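Local coordinates for lactate dehydrogenase, adjacent gene encodes predicted malate dehydrogenase (PDB 4ND2), which probably catalyses the NAD-dependent interconversion of (S)-lactate and pyruvate, binding pyruvate and the dinucleotide cofactor in one cleft, at residues L93-A98 and S310-N315; D102-G107 and S129-V134; I270-P275 and E301-V306. One frame throughout, in Å; residues are numbered along the deposited sequence.

Contact 1. Residues L93-A98 and S310-N315; sequences LLFGNA and SKVLDN. With A3D (3-acetylpyridine adenine dinucleotide), chain C.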
loop_
_atom_site.group_PDB
_atom_site.type_symbol
_atom_site.label_atom_id
_atom_site.label_comp_id
_atom_site.label_asym_id
_atom_site.label_seq_id
_atom_site.Cartn_x
_atom_site.Cartn_y
_atom_site.Cartn_z
ATOM N N LEU A 93 -35.279 -11.902 -7.620
ATOM C CA LEU A 93 -34.967 -12.166 -6.215
ATOM C C LEU A 93 -35.773 -11.300 -5.241
ATOM O O LEU A 93 -35.578 -11.399 -4.028
ATOM C CB LEU A 93 -33.471 -11.930 -5.964
ATOM C CG LEU A 93 -32.482 -12.635 -6.898
ATOM C CD1 LEU A 93 -31.057 -12.190 -6.599
ATOM C CD2 LEU A 93 -32.615 -14.146 -6.779
ATOM N N LEU A 94 -36.673 -10.467 -5.767
ATOM C CA LEU A 94 -37.376 -9.452 -4.977
ATOM C C LEU A 94 -38.042 -9.986 -3.705
ATOM O O LEU A 94 -37.742 -9.523 -2.607
ATOM C CB LEU A 94 -38.436 -8.758 -5.842
ATOM C CG LEU A 94 -39.304 -7.683 -5.185
ATOM C CD1 LEU A 94 -38.456 -6.501 -4.747
ATOM C CD2 LEU A 94 -40.398 -7.239 -6.144
ATOM N N PHE A 95 -38.947 -10.949 -3.863
ATOM C CA PHE A 95 -39.795 -11.386 -2.751
ATOM C C PHE A 95 -38.992 -12.075 -1.651
ATOM O O PHE A 95 -39.178 -11.787 -0.470
ATOM C CB PHE A 95 -40.921 -12.306 -3.244
ATOM C CG PHE A 95 -41.862 -11.652 -4.227
ATOM C CD1 PHE A 95 -42.144 -12.256 -5.445
ATOM C CD2 PHE A 95 -42.464 -10.433 -3.935
ATOM C CE1 PHE A 95 -43.008 -11.658 -6.352
ATOM C CE2 PHE A 95 -43.329 -9.833 -4.837
ATOM C CZ PHE A 95 -43.600 -10.445 -6.047
ATOM N N GLY A 96 -38.097 -12.975 -2.045
ATOM C CA GLY A 96 -37.271 -13.707 -1.092
ATOM C C GLY A 96 -36.290 -12.826 -0.336
ATOM O O GLY A 96 -36.147 -12.947 0.879
ATOM N N ASN A 97 -35.615 -11.928 -1.046
ATOM C CA ASN A 97 -34.602 -11.083 -0.411
ATOM C C ASN A 97 -35.190 -9.981 0.461
ATOM O O ASN A 97 -34.577 -9.588 1.453
ATOM C CB ASN A 97 -33.641 -10.512 -1.455
ATOM C CG ASN A 97 -32.725 -11.575 -2.034
ATOM O OD1 ASN A 97 -32.669 -12.702 -1.538
ATOM N ND2 ASN A 97 -31.999 -11.222 -3.084
ATOM N N ALA A 98 -36.379 -9.499 0.112
ATOM C CA ALA A 98 -37.100 -8.568 0.980
ATOM C C ALA A 98 -37.322 -9.188 2.361
ATOM O O ALA A 98 -37.144 -8.525 3.384
ATOM C CB ALA A 98 -38.430 -8.184 0.359
ATOM N N SER A 310 -40.859 -1.405 -6.982
ATOM C CA SER A 310 -41.213 -1.032 -5.617
ATOM C C SER A 310 -42.696 -1.285 -5.318
ATOM O O SER A 310 -43.050 -1.712 -4.219
ATOM C CB SER A 310 -40.875 0.441 -5.374
ATOM O OG SER A 310 -41.163 0.820 -4.042
ATOM N N LYS A 311 -43.556 -1.017 -6.300
ATOM C CA LYS A 311 -44.998 -1.234 -6.143
ATOM C C LYS A 311 -45.357 -2.721 -6.153
ATOM O O LYS A 311 -46.284 -3.143 -5.460
ATOM C CB LYS A 311 -45.778 -0.480 -7.223
ATOM C CG LYS A 311 -45.813 1.023 -6.988
ATOM C CD LYS A 311 -46.168 1.794 -8.249
ATOM C CE LYS A 311 -46.083 3.294 -8.016
ATOM N NZ LYS A 311 -46.163 4.062 -9.288
ATOM N N VAL A 312 -44.618 -3.506 -6.935
ATOM C CA VAL A 312 -44.752 -4.962 -6.920
ATOM C C VAL A 312 -44.450 -5.504 -5.517
ATOM O O VAL A 312 -45.148 -6.395 -5.028
ATOM C CB VAL A 312 -43.820 -5.634 -7.959
ATOM C CG1 VAL A 312 -43.780 -7.148 -7.771
ATOM C CG2 VAL A 312 -44.259 -5.291 -9.377
ATOM N N LEU A 313 -43.421 -4.953 -4.875
ATOM C CA LEU A 313 -43.044 -5.356 -3.520
ATOM C C LEU A 313 -44.111 -4.976 -2.497
ATOM O O LEU A 313 -44.431 -5.766 -1.608
ATOM C CB LEU A 313 -41.700 -4.735 -3.123
ATOM C CG LEU A 313 -41.136 -5.120 -1.750
ATOM C CD1 LEU A 313 -41.085 -6.632 -1.573
ATOM C CD2 LEU A 313 -39.755 -4.511 -1.561
ATOM N N ASP A 314 -44.658 -3.768 -2.630
ATOM C CA ASP A 314 -45.740 -3.303 -1.757
ATOM C C ASP A 314 -46.968 -4.217 -1.820
ATOM O O ASP A 314 -47.707 -4.326 -0.842
ATOM C CB ASP A 314 -46.151 -1.869 -2.114
ATOM C CG ASP A 314 -45.084 -0.841 -1.763
ATOM O OD1 ASP A 314 -44.241 -1.109 -0.881
ATOM O OD2 ASP A 314 -45.098 0.251 -2.369
ATOM N N ASN A 315 -47.177 -4.863 -2.967
ATOM C CA ASN A 315 -48.271 -5.817 -3.150
ATOM C C ASN A 315 -47.762 -7.257 -3.245
ATOM O O ASN A 315 -48.247 -8.046 -4.057
ATOM C CB ASN A 315 -49.066 -5.463 -4.410
ATOM C CG ASN A 315 -49.542 -4.024 -4.412
ATOM O OD1 ASN A 315 -49.953 -3.492 -3.380
ATOM N ND2 ASN A 315 -49.492 -3.384 -5.574
HETATM P PA A3D C . -24.125 -16.209 -2.551
HETATM O O1A A3D C . -22.732 -16.665 -2.888
HETATM O O2A A3D C . -25.289 -17.125 -2.823
HETATM O O5B A3D C . -24.164 -15.803 -1.002
HETATM C C5B A3D C . -25.374 -15.499 -0.319
HETATM C C4B A3D C . -25.167 -15.843 1.148
HETATM O O4B A3D C . -26.246 -15.328 1.928
HETATM C C3B A3D C . -25.115 -17.351 1.394
HETATM O O3B A3D C . -23.876 -17.729 2.003
HETATM C C2B A3D C . -26.293 -17.630 2.309
HETATM O O2B A3D C . -26.045 -18.647 3.283
HETATM C C1B A3D C . -26.523 -16.277 2.955
HETATM N N9A A3D C . -27.883 -16.111 3.508
HETATM C C8A A3D C . -29.046 -16.581 3.015
HETATM N N7A A3D C . -30.077 -16.217 3.818
HETATM C C5A A3D C . -29.570 -15.510 4.840
HETATM C C6A A3D C . -30.099 -14.831 6.039
HETATM N N6A A3D C . -31.426 -14.838 6.317
HETATM N N1A A3D C . -29.211 -14.201 6.844
HETATM C C2A A3D C . -27.887 -14.178 6.590
HETATM N N3A A3D C . -27.342 -14.778 5.517
HETATM C C4A A3D C . -28.120 -15.442 4.627
HETATM O O3 A3D C . -24.469 -14.808 -3.280
HETATM P PN A3D C . -23.381 -13.686 -3.698
HETATM O O1N A3D C . -22.746 -14.098 -4.995
HETATM O O2N A3D C . -22.509 -13.352 -2.519
HETATM O O5D A3D C . -24.343 -12.427 -3.962
HETATM C C5D A3D C . -25.053 -11.857 -2.866
HETATM C C4D A3D C . -26.086 -10.839 -3.334
HETATM O O4D A3D C . -25.431 -9.716 -3.934
HETATM C C3D A3D C . -27.054 -11.386 -4.380
HETATM O O3D A3D C . -28.382 -10.957 -4.080
HETATM C C2D A3D C . -26.604 -10.753 -5.676
HETATM O O2D A3D C . -27.657 -10.569 -6.627
HETATM C C1D A3D C . -26.073 -9.421 -5.175
HETATM N N1N A3D C . -25.157 -8.759 -6.102
HETATM C C2N A3D C . -25.353 -7.457 -6.358
HETATM C C3N A3D C . -24.519 -6.770 -7.230
HETATM C C7N A3D C . -24.736 -5.316 -7.514
HETATM O O7N A3D C . -24.020 -4.780 -8.336
HETATM C C8N A3D C . -25.798 -4.546 -6.790
HETATM C C4N A3D C . -23.470 -7.448 -7.835
HETATM C C5N A3D C . -23.284 -8.793 -7.553
HETATM C C6N A3D C . -24.150 -9.432 -6.677
#

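Contact 2. Residues D102-G107 and S129-V134; sequences DSVAEG and SHFQKV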
loop_
_atom_site.group_PDB
_atom_site.type_symbol
_atom_site.label_atom_id
_atom_site.label_comp_id
_atom_site.label_asym_id
_atom_site.label_seq_id
_atom_site.Cartn_x
_atom_site.Cartn_y
_atom_site.Cartn_z
ATOM N N ASP A 102 -35.795 -8.114 6.173
ATOM C CA ASP A 102 -36.618 -7.914 7.374
ATOM C C ASP A 102 -35.885 -8.441 8.603
ATOM O O ASP A 102 -35.814 -7.765 9.628
ATOM C CB ASP A 102 -37.970 -8.634 7.263
ATOM C CG ASP A 102 -38.865 -8.055 6.188
ATOM O OD1 ASP A 102 -39.715 -8.807 5.668
ATOM O OD2 ASP A 102 -38.731 -6.859 5.858
ATOM N N SER A 103 -35.344 -9.651 8.486
ATOM C CA SER A 103 -34.599 -10.278 9.576
ATOM C C SER A 103 -33.291 -9.536 9.863
ATOM O O SER A 103 -32.961 -9.282 11.021
ATOM C CB SER A 103 -34.316 -11.748 9.247
ATOM O OG SER A 103 -33.647 -12.395 10.314
ATOM N N VAL A 104 -32.559 -9.174 8.810
ATOM C CA VAL A 104 -31.303 -8.433 8.974
ATOM C C VAL A 104 -31.550 -7.095 9.674
ATOM O O VAL A 104 -30.770 -6.685 10.535
ATOM C CB VAL A 104 -30.585 -8.188 7.625
ATOM C CG1 VAL A 104 -29.326 -7.352 7.824
ATOM C CG2 VAL A 104 -30.223 -9.508 6.956
ATOM N N ALA A 105 -32.640 -6.428 9.307
ATOM C CA ALA A 105 -33.009 -5.145 9.907
ATOM C C ALA A 105 -33.230 -5.249 11.413
ATOM O O ALA A 105 -32.867 -4.338 12.154
ATOM C CB ALA A 105 -34.252 -4.590 9.234
ATOM N N GLU A 106 -33.822 -6.355 11.861
ATOM C CA GLU A 106 -34.034 -6.580 13.292
ATOM C C GLU A 106 -32.712 -6.773 14.031
ATOM O O GLU A 106 -32.548 -6.284 15.146
ATOM C CB GLU A 106 -34.961 -7.781 13.531
ATOM C CG GLU A 106 -36.391 -7.575 13.043
ATOM C CD GLU A 106 -37.069 -6.358 13.655
ATOM O OE1 GLU A 106 -36.816 -6.053 14.840
ATOM O OE2 GLU A 106 -37.863 -5.704 12.947
ATOM N N GLY A 107 -31.772 -7.482 13.409
ATOM C CA GLY A 107 -30.439 -7.660 13.985
ATOM C C GLY A 107 -29.685 -6.349 14.130
ATOM O O GLY A 107 -29.140 -6.052 15.196
ATOM N N SER A 129 -34.209 0.656 -0.164
ATOM C CA SER A 129 -35.403 1.361 0.296
ATOM C C SER A 129 -36.165 0.524 1.320
ATOM O O SER A 129 -36.591 1.032 2.358
ATOM C CB SER A 129 -36.316 1.680 -0.889
ATOM O OG SER A 129 -37.417 2.470 -0.483
ATOM N N HIS A 130 -36.323 -0.760 1.019
ATOM C CA HIS A 130 -36.984 -1.690 1.925
ATOM C C HIS A 130 -36.271 -1.761 3.273
ATOM O O HIS A 130 -36.917 -1.678 4.317
ATOM C CB HIS A 130 -37.066 -3.084 1.300
ATOM C CG HIS A 130 -37.828 -4.067 2.131
ATOM N ND1 HIS A 130 -39.179 -3.942 2.376
ATOM C CD2 HIS A 130 -37.428 -5.184 2.783
ATOM C CE1 HIS A 130 -39.580 -4.942 3.140
ATOM N NE2 HIS A 130 -38.536 -5.710 3.402
ATOM N N PHE A 131 -34.946 -1.899 3.254
ATOM C CA PHE A 131 -34.177 -1.982 4.498
ATOM C C PHE A 131 -34.302 -0.721 5.349
ATOM O O PHE A 131 -34.439 -0.808 6.569
ATOM C CB PHE A 131 -32.696 -2.262 4.243
ATOM C CG PHE A 131 -31.907 -2.438 5.506
ATOM C CD1 PHE A 131 -31.796 -3.687 6.101
ATOM C CD2 PHE A 131 -31.317 -1.347 6.130
ATOM C CE1 PHE A 131 -31.090 -3.848 7.280
ATOM C CE2 PHE A 131 -30.610 -1.502 7.309
ATOM C CZ PHE A 131 -30.496 -2.756 7.886
ATOM N N GLN A 132 -34.232 0.443 4.712
ATOM C CA GLN A 132 -34.350 1.706 5.435
ATOM C C GLN A 132 -35.719 1.814 6.107
ATOM O O GLN A 132 -35.816 2.227 7.263
ATOM C CB GLN A 132 -34.112 2.898 4.500
ATOM C CG GLN A 132 -33.964 4.236 5.215
ATOM C CD GLN A 132 -35.290 4.854 5.625
ATOM O OE1 GLN A 132 -36.297 4.703 4.936
ATOM N NE2 GLN A 132 -35.295 5.553 6.752
ATOM N N LYS A 133 -36.766 1.428 5.381
ATOM C CA LYS A 133 -38.131 1.494 5.898
ATOM C C LYS A 133 -38.319 0.593 7.121
ATOM O O LYS A 133 -38.809 1.048 8.154
ATOM C CB LYS A 133 -39.144 1.120 4.810
ATOM C CG LYS A 133 -40.587 1.439 5.177
ATOM C CD LYS A 133 -41.555 1.038 4.076
ATOM C CE LYS A 133 -42.991 1.349 4.472
ATOM N NZ LYS A 133 -43.974 0.881 3.455
ATOM N N VAL A 134 -37.916 -0.671 7.007
ATOM C CA VAL A 134 -38.141 -1.645 8.084
ATOM C C VAL A 134 -37.172 -1.479 9.262
ATOM O O VAL A 134 -37.547 -1.734 10.406
ATOM C CB VAL A 134 -38.128 -3.110 7.574
ATOM C CG1 VAL A 134 -39.163 -3.298 6.474
ATOM C CG2 VAL A 134 -36.748 -3.530 7.090
#

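Contact 3. Residues I270-P275 and E301-V306; sequences IYMGVP and ESINEV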
loop_
_atom_site.group_PDB
_atom_site.type_symbol
_atom_site.label_atom_id
_atom_site.label_comp_id
_atom_site.label_asym_id
_atom_site.label_seq_id
_atom_site.Cartn_x
_atom_site.Cartn_y
_atom_site.Cartn_z
ATOM N N ILE A 270 -36.590 9.439 -3.130
ATOM C CA ILE A 270 -36.475 8.097 -3.698
ATOM C C ILE A 270 -35.025 7.615 -3.628
ATOM O O ILE A 270 -34.092 8.398 -3.826
ATOM C CB ILE A 270 -36.973 8.057 -5.162
ATOM C CG1 ILE A 270 -37.021 6.614 -5.680
ATOM C CG2 ILE A 270 -36.104 8.923 -6.068
ATOM C CD1 ILE A 270 -37.576 6.484 -7.081
ATOM N N TYR A 271 -34.845 6.328 -3.336
ATOM C CA TYR A 271 -33.525 5.703 -3.399
ATOM C C TYR A 271 -33.181 5.358 -4.844
ATOM O O TYR A 271 -33.855 4.537 -5.468
ATOM C CB TYR A 271 -33.463 4.439 -2.530
ATOM C CG TYR A 271 -33.029 4.697 -1.108
ATOM C CD1 TYR A 271 -33.950 4.697 -0.064
ATOM C CD2 TYR A 271 -31.694 4.945 -0.807
ATOM C CE1 TYR A 271 -33.550 4.933 1.242
ATOM C CE2 TYR A 271 -31.284 5.185 0.492
ATOM C CZ TYR A 271 -32.214 5.175 1.515
ATOM O OH TYR A 271 -31.811 5.413 2.807
ATOM N N MET A 272 -32.141 5.996 -5.376
ATOM C CA MET A 272 -31.640 5.681 -6.712
ATOM C C MET A 272 -30.167 6.061 -6.850
ATOM O O MET A 272 -29.624 6.792 -6.021
ATOM C CB MET A 272 -32.468 6.397 -7.783
ATOM C CG MET A 272 -32.300 7.909 -7.814
ATOM S SD MET A 272 -33.173 8.663 -9.198
ATOM C CE MET A 272 -32.648 10.366 -9.036
ATOM N N GLY A 273 -29.533 5.567 -7.908
ATOM C CA GLY A 273 -28.130 5.854 -8.174
ATOM C C GLY A 273 -27.874 7.322 -8.470
ATOM O O GLY A 273 -28.404 7.865 -9.438
ATOM N N VAL A 274 -27.062 7.956 -7.626
ATOM C CA VAL A 274 -26.653 9.350 -7.809
ATOM C C VAL A 274 -25.226 9.542 -7.302
ATOM O O VAL A 274 -24.757 8.748 -6.484
ATOM C CB VAL A 274 -27.571 10.327 -7.042
ATOM C CG1 VAL A 274 -28.950 10.388 -7.681
ATOM C CG2 VAL A 274 -27.676 9.944 -5.568
ATOM N N PRO A 275 -24.533 10.600 -7.773
ATOM C CA PRO A 275 -23.222 10.920 -7.199
ATOM C C PRO A 275 -23.351 11.546 -5.809
ATOM O O PRO A 275 -23.900 12.641 -5.673
ATOM C CB PRO A 275 -22.613 11.919 -8.200
ATOM C CG PRO A 275 -23.565 12.005 -9.349
ATOM C CD PRO A 275 -24.894 11.530 -8.855
ATOM N N GLU A 301 -37.195 7.450 -17.149
ATOM C CA GLU A 301 -37.581 6.064 -17.419
ATOM C C GLU A 301 -36.999 5.094 -16.383
ATOM O O GLU A 301 -37.642 4.107 -16.025
ATOM C CB GLU A 301 -37.167 5.661 -18.839
ATOM C CG GLU A 301 -37.985 6.365 -19.916
ATOM C CD GLU A 301 -37.444 6.179 -21.324
ATOM O OE1 GLU A 301 -36.450 5.447 -21.510
ATOM O OE2 GLU A 301 -38.024 6.775 -22.257
ATOM N N SER A 302 -35.792 5.383 -15.902
ATOM C CA SER A 302 -35.169 4.589 -14.840
ATOM C C SER A 302 -35.963 4.705 -13.543
ATOM O O SER A 302 -36.211 3.704 -12.871
ATOM C CB SER A 302 -33.726 5.042 -14.600
ATOM O OG SER A 302 -33.074 4.196 -13.668
ATOM N N ILE A 303 -36.358 5.929 -13.205
ATOM C CA ILE A 303 -37.175 6.191 -12.018
ATOM C C ILE A 303 -38.493 5.407 -12.075
ATOM O O ILE A 303 -38.908 4.825 -11.072
ATOM C CB ILE A 303 -37.445 7.706 -11.846
ATOM C CG1 ILE A 303 -36.152 8.432 -11.454
ATOM C CG2 ILE A 303 -38.522 7.964 -10.797
ATOM C CD1 ILE A 303 -36.158 9.912 -11.778
ATOM N N ASN A 304 -39.138 5.393 -13.241
ATOM C CA ASN A 304 -40.366 4.611 -13.443
ATOM C C ASN A 304 -40.126 3.124 -13.189
ATOM O O ASN A 304 -40.951 2.451 -12.570
ATOM C CB ASN A 304 -40.904 4.778 -14.871
ATOM C CG ASN A 304 -41.361 6.195 -15.176
ATOM O OD1 ASN A 304 -41.635 6.989 -14.275
ATOM N ND2 ASN A 304 -41.454 6.515 -16.464
ATOM N N GLU A 305 -38.993 2.629 -13.679
ATOM C CA GLU A 305 -38.579 1.238 -13.483
ATOM C C GLU A 305 -38.443 0.908 -11.991
ATOM O O GLU A 305 -38.890 -0.149 -11.538
ATOM C CB GLU A 305 -37.248 0.989 -14.201
ATOM C CG GLU A 305 -36.997 -0.446 -14.621
ATOM C CD GLU A 305 -35.748 -0.577 -15.476
ATOM O OE1 GLU A 305 -34.641 -0.697 -14.909
ATOM O OE2 GLU A 305 -35.872 -0.553 -16.719
ATOM N N VAL A 306 -37.833 1.822 -11.239
ATOM C CA VAL A 306 -37.644 1.660 -9.794
ATOM C C VAL A 306 -38.986 1.664 -9.055
ATOM O O VAL A 306 -39.229 0.811 -8.198
ATOM C CB VAL A 306 -36.726 2.766 -9.217
ATOM C CG1 VAL A 306 -36.716 2.740 -7.693
ATOM C CG2 VAL A 306 -35.310 2.614 -9.755
#

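Contact 1. Residues L93-A98 and S310-N315
The join between the NAD-binding Rossmann domain and the C-terminal domain of the lactate dehydrogenase fold is made here by Leu94, Phe95 and Ala98 at the start of helix 94-111 and by Val312 and Leu313 on the last turn of helix 293-314. The two short helical segments cross at -66°, with their axes 10.7 Å apart at closest approach. Leu313 makes contacts with both Leu94 and Ala98. Its CG lies anti to the backbone N (chi1 -177°), and from this branch point the two methyls part: CD1 meets CB of Ala98 at 3.6 Å, whereas CD2 lies 4.0 Å from CD1 of Leu94. The other methyl of Leu94, CD2, touches CG1 of Val312 at 3.8 Å, so that the forked end of Leu94 serves both residues of the C-terminal helix. At the outer margin Phe95 crosses Val312 at about a right angle; its CZ approaches CG1 of Val312 obliquely at 3.7 Å, and the backbone O of Val312 lies in the ring plane at the edge, 3.9 Å from CE2. Val126 of helix 124-135 touches both Leu94 and Leu313 and extends the apolar layer to that helix, while Ala316 of the chain end touches Phe95. Leu93, just before the helix, and Asn97 line the cofactor pocket. CD1 of Leu93 is 3.8 Å from O2D of 3-acetylpyridine adenine dinucleotide, and the Asn97 amide is held by hydrogen bonds to Ile82 N, Ser81 OG and Asn122 O. No hydrogen bond or salt bridge links the two segments, which meet mainly through methyl groups and one aromatic ring, so the contact probably depends on shape and burial more than on directional bonds.

Contact 2. Residues D102-G107 and S129-V134
Ala105 and Phe131 form the close-packed inner half of the contact between helices 94-111 and 124-135 of the Rossmann domain, whose short segments cross at -46°. The ring of Phe131 comes obliquely onto the backbone of Ala105, with CE1 3.5 Å from CA of Ala105, and the same CE1 lies 4.0 Å from CG1 of Val104. Ile78 of the parallel sheet touches both Val104 and Phe131, placing this half against the core of the domain. CG2 of Val134 presses on CB of Ala105 at 3.5 Å, tighter than usual for two carbons. The outer, partly exposed half is polar. Here CG of His130 stands anti to its backbone N (chi1 -176°), and the ring donates a hydrogen bond from NE2 to OD2 of Asp102, 2.7 Å long but bent to 133° at the hydrogen. OD2 is met on its syn side, and NE2 stands out of the carboxylate plane. CG1 of Val134 covers one face of the imidazole near its rim and also lies 3.6 Å from OD2 of Asp102. The other carboxylate oxygen, OD1, forms a salt bridge with Arg99, while NE2 makes a further, weak hydrogen bond to Ala98 O. With Arg99 and His130 each taking one oxygen, both ends of the Asp102 carboxylate are engaged; it would be expected to favour a charged imidazolium, an effect that Arg99 probably weakens.

Contact 3. Residues I270-P275 and E301-V306
Tyr271, the aromatic residue here, touches Val306 through its backbone O, 4.0 Å from CG1 of Val306, while its ring is carried off the other way. There the ring meets that of Phe260 with planes about 55° apart, touches Val128, Ser129 and Gln132 of helix 124-135, and its OH is hydrogen-bonded to the backbone oxygens of His139 and Val142. The contact itself is helix-on-sheet packing in the C-terminal alpha/beta domain: helix 293-314 lies over strand 270-279, the middle strand of an antiparallel sheet of three, with the short axes 9.8 Å apart and their directions at 136°. Alternate strand residues, Ile270 and Met272, point toward the helix. CD1 of Ile270 reaches between two helix residues one turn apart, 3.9 Å from CG1 of Val306 and 4.1 Å from CG2 of Ile303. Beside the contact, Ser302 OG bonds Gly176 N, next to His177, the predicted proton acceptor. Met272 takes the sterically demanding position between backbone N and carbonyl carbon (chi1 69°) and runs extended beyond CG, its SD lying 3.7 Å from CG1 of Ile303.

From the N terminus, 93-98 opens contact 1, and almost at once 102-107, further along the same helix, opens contact 2, which closes at 129-134 inside the Rossmann domain. The chain then enters the C-terminal domain, where 270-275 and 301-306 form contact 3, and 310-315, on the same helix as 301-306, finally closes contact 1. Contacts 2 and 3 thus follow in series, both nested within contact 1, and none cross. Helix 124-135 bridges them in space: ND1 of His130 lies 4.0 Å from CD2 of Leu313, and the same helix also borders contact 3. Contact 1 joins the two domains; the others each lie within one.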